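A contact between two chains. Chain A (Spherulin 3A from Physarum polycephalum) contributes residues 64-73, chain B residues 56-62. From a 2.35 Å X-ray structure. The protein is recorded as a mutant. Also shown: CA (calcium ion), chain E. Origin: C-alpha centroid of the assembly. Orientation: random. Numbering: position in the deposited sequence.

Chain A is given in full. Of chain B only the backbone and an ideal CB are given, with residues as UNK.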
# COMPACT_ATOMS: atom_id res chain seq x y z
N ASP A 64 -18.93 -4.67 5.40
CA ASP A 64 -17.50 -4.89 5.29
C ASP A 64 -17.14 -5.01 3.81
O ASP A 64 -18.01 -5.16 2.96
CB ASP A 64 -17.13 -6.19 5.99
CG ASP A 64 -17.75 -7.39 5.31
OD1 ASP A 64 -19.00 -7.49 5.32
OD2 ASP A 64 -17.02 -8.24 4.76
N ARG A 65 -15.84 -4.94 3.53
CA ARG A 65 -15.34 -5.07 2.17
C ARG A 65 -15.94 -4.09 1.17
O ARG A 65 -16.09 -4.39 -0.02
CB ARG A 65 -15.52 -6.51 1.69
CG ARG A 65 -14.69 -7.48 2.51
CD ARG A 65 -14.95 -8.93 2.18
NE ARG A 65 -14.01 -9.81 2.86
CZ ARG A 65 -13.91 -9.91 4.19
NH1 ARG A 65 -14.69 -9.19 4.98
NH2 ARG A 65 -13.00 -10.73 4.72
N PHE A 66 -16.30 -2.91 1.67
CA PHE A 66 -16.84 -1.84 0.84
C PHE A 66 -18.15 -2.14 0.11
O PHE A 66 -18.34 -1.71 -1.02
CB PHE A 66 -15.76 -1.42 -0.16
CG PHE A 66 -14.36 -1.49 0.40
CD1 PHE A 66 -14.00 -0.72 1.50
CD2 PHE A 66 -13.42 -2.35 -0.14
CE1 PHE A 66 -12.73 -0.81 2.06
CE2 PHE A 66 -12.14 -2.45 0.41
CZ PHE A 66 -11.80 -1.68 1.51
N ASN A 67 -19.04 -2.88 0.76
CA ASN A 67 -20.34 -3.21 0.18
C ASN A 67 -21.44 -2.47 0.93
O ASN A 67 -21.20 -1.91 2.00
CB ASN A 67 -20.61 -4.72 0.28
CG ASN A 67 -19.59 -5.54 -0.47
OD1 ASN A 67 -19.35 -5.32 -1.65
ND2 ASN A 67 -18.98 -6.50 0.22
N GLY A 68 -22.64 -2.46 0.36
CA GLY A 68 -23.76 -1.79 1.00
C GLY A 68 -23.76 -0.28 0.78
O GLY A 68 -22.89 0.25 0.10
N ASN A 69 -24.75 0.40 1.36
CA ASN A 69 -24.87 1.85 1.23
C ASN A 69 -23.61 2.53 1.76
O ASN A 69 -22.96 2.05 2.68
CB ASN A 69 -26.09 2.35 2.01
CG ASN A 69 -26.17 3.87 2.05
OD1 ASN A 69 -26.13 4.53 1.01
ND2 ASN A 69 -26.29 4.43 3.25
N PHE A 70 -23.28 3.68 1.17
CA PHE A 70 -22.10 4.41 1.59
C PHE A 70 -22.19 5.87 1.18
O PHE A 70 -23.10 6.25 0.44
CB PHE A 70 -20.86 3.75 0.97
CG PHE A 70 -20.80 3.87 -0.53
CD1 PHE A 70 -21.43 2.93 -1.34
CD2 PHE A 70 -20.12 4.93 -1.13
CE1 PHE A 70 -21.39 3.05 -2.72
CE2 PHE A 70 -20.08 5.05 -2.51
CZ PHE A 70 -20.71 4.11 -3.31
N ILE A 71 -21.26 6.68 1.66
CA ILE A 71 -21.23 8.10 1.31
C ILE A 71 -19.79 8.62 1.33
O ILE A 71 -18.93 8.07 2.02
CB ILE A 71 -22.04 8.98 2.28
CG1 ILE A 71 -21.44 8.91 3.69
CG2 ILE A 71 -23.52 8.56 2.27
CD1 ILE A 71 -21.97 9.98 4.63
N ARG A 72 -19.55 9.67 0.56
CA ARG A 72 -18.24 10.29 0.50
C ARG A 72 -18.14 11.44 1.50
O ARG A 72 -19.05 12.26 1.61
CB ARG A 72 -17.98 10.82 -0.91
CG ARG A 72 -16.80 11.76 -1.02
CD ARG A 72 -16.61 12.23 -2.45
NE ARG A 72 -17.84 12.81 -2.98
CZ ARG A 72 -18.08 12.99 -4.27
NH1 ARG A 72 -17.18 12.63 -5.17
NH2 ARG A 72 -19.24 13.51 -4.67
N LEU A 73 -17.04 11.48 2.25
CA LEU A 73 -16.83 12.57 3.21
C LEU A 73 -15.72 13.45 2.66
O LEU A 73 -14.65 12.97 2.31
CB LEU A 73 -16.47 12.02 4.60
CG LEU A 73 -17.60 11.23 5.27
CD1 LEU A 73 -17.23 10.96 6.73
CD2 LEU A 73 -18.93 12.01 5.18
N UNK B 56 -11.16 -7.00 -5.12
CA UNK B 56 -10.81 -5.63 -5.45
C UNK B 56 -12.04 -4.78 -5.73
O UNK B 56 -12.96 -5.21 -6.43
CB UNK B 56 -9.87 -5.60 -6.66
N UNK B 57 -12.05 -3.57 -5.19
CA UNK B 57 -13.14 -2.62 -5.41
C UNK B 57 -12.52 -1.42 -6.10
O UNK B 57 -11.40 -1.02 -5.76
CB UNK B 57 -13.84 -2.23 -4.11
N UNK B 58 -13.23 -0.83 -7.05
CA UNK B 58 -12.71 0.34 -7.73
C UNK B 58 -13.74 1.46 -7.66
O UNK B 58 -14.94 1.21 -7.70
CB UNK B 58 -12.35 0.02 -9.18
N UNK B 59 -13.25 2.69 -7.53
CA UNK B 59 -14.13 3.85 -7.48
C UNK B 59 -13.62 4.84 -8.50
O UNK B 59 -12.49 5.34 -8.41
CB UNK B 59 -14.19 4.47 -6.08
N UNK B 60 -14.45 5.11 -9.50
CA UNK B 60 -14.10 6.02 -10.58
C UNK B 60 -14.86 7.31 -10.47
O UNK B 60 -16.08 7.32 -10.36
CB UNK B 60 -14.36 5.37 -11.94
N UNK B 61 -14.12 8.41 -10.51
CA UNK B 61 -14.73 9.72 -10.38
C UNK B 61 -14.66 10.52 -11.65
O UNK B 61 -13.71 10.39 -12.43
CB UNK B 61 -14.06 10.50 -9.25
N UNK B 62 -15.66 11.36 -11.84
CA UNK B 62 -15.72 12.22 -13.02
C UNK B 62 -14.67 13.31 -12.95
O UNK B 62 -14.14 13.71 -13.98
CB UNK B 62 -17.11 12.84 -13.16
CA CA E . -13.23 14.22 -15.99

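Position 56 has extended backbone angles, and its CA-to-CB bond points away from chain A. No atom of the chain A stretch lies within 5.5 Å of the ideal CB, so this contact sets no preference. The residue is Thr B56, which takes no part in the contact.

Position 57 is the most informative. Its CA-to-CB bond points toward chain A, and the ideal CB sits 4.0 Å from Phe A66 CD2. Farther out, chain A offers two oxygens, the carbonyl Arg A65 O and the side-chain Asn A67 OD1. A long side chain with an apolar stem and a donor at its tip would suit, so lysine or arginine fits best; a medium apolar residue could cover the ring but would offer these oxygens no donor. The residue is Lys B57. Lys B57 CG lies 3.9 Å from Phe A66 CB, and Lys B57 CE lies 3.4 Å from Phe A66 O. Lys B57 NZ donates two hydrogen bonds, to Arg A65 O at 3.0 Å and to Asn A67 OD1 at 2.5 Å, the latter very short.

Position 58 is extended, and its side chain is out of reach of chain A. Many residues would do. The residue is Ala B58.

Position 59 points toward chain A again, as expected from the alternation of a strand. No atom of the chain A stretch lies within 5.5 Å of the ideal CB, so a small side chain would fall short. Phe A66 and Phe A70 offer apolar surface beyond. A large apolar residue suits: phenylalanine, leucine or methionine. The residue is Phe B59. Phe B59 CZ lies 4.3 Å from Phe A66 CB, which sits at the edge of the Phe B59 ring. Phe B59 CE2 lies 4.4 Å from Phe A70 CE2, an oblique approach for both rings.

Position 60 is out of reach, and chain A does not limit the choice. The residue is Ile B60.

Position 61 points toward chain A, but the gap at its ideal CB is wide. Arg A72 extends into this region. An acidic residue might be proposed for its charge, and a long apolar or aromatic one for its reach. The residue is Phe B61. Phe B61 CD2 lies 3.8 Å from Arg A72 NH1, an edge-to-edge approach rather than a stack.

Position 62 leaves the extended conformation, with phi/psi of -71/-34, and its side chain is out of reach. Its carbonyl oxygen faces the calcium ion, a role open to any side chain. The residue is Lys B62, and Lys B62 O binds the calcium ion at 2.3 Å.

Chain B 56-62: TKAFIFK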
# COMPACT_ATOMS: atom_id res chain seq x y z
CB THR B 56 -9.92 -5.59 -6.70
OG1 THR B 56 -8.78 -6.44 -6.51
CG2 THR B 56 -9.47 -4.17 -6.99
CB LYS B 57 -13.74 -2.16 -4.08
CG LYS B 57 -15.24 -2.34 -3.96
CD LYS B 57 -15.56 -3.79 -3.71
CE LYS B 57 -16.97 -3.98 -3.21
NZ LYS B 57 -17.11 -5.35 -2.65
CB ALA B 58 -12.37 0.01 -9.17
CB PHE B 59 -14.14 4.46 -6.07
CG PHE B 59 -14.67 3.53 -5.02
CD1 PHE B 59 -13.84 2.56 -4.45
CD2 PHE B 59 -16.01 3.58 -4.63
CE1 PHE B 59 -14.34 1.65 -3.50
CE2 PHE B 59 -16.52 2.67 -3.68
CZ PHE B 59 -15.68 1.70 -3.12
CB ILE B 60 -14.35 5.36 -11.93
CG1 ILE B 60 -15.78 4.83 -12.00
CG2 ILE B 60 -13.36 4.22 -12.13
CD1 ILE B 60 -16.15 4.16 -13.31
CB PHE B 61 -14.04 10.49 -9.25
CG PHE B 61 -14.03 9.76 -7.95
CD1 PHE B 61 -13.26 8.62 -7.79
CD2 PHE B 61 -14.84 10.18 -6.90
CE1 PHE B 61 -13.29 7.91 -6.60
CE2 PHE B 61 -14.88 9.48 -5.71
CZ PHE B 61 -14.11 8.34 -5.56
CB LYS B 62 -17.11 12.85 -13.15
CG LYS B 62 -17.24 13.72 -14.39
CD LYS B 62 -18.70 14.04 -14.72
CE LYS B 62 -18.81 14.76 -16.06
NZ LYS B 62 -20.23 14.89 -16.51
O HOH W 1 -11.80 16.22 -16.72
O HOH W 2 -13.64 16.44 -14.56
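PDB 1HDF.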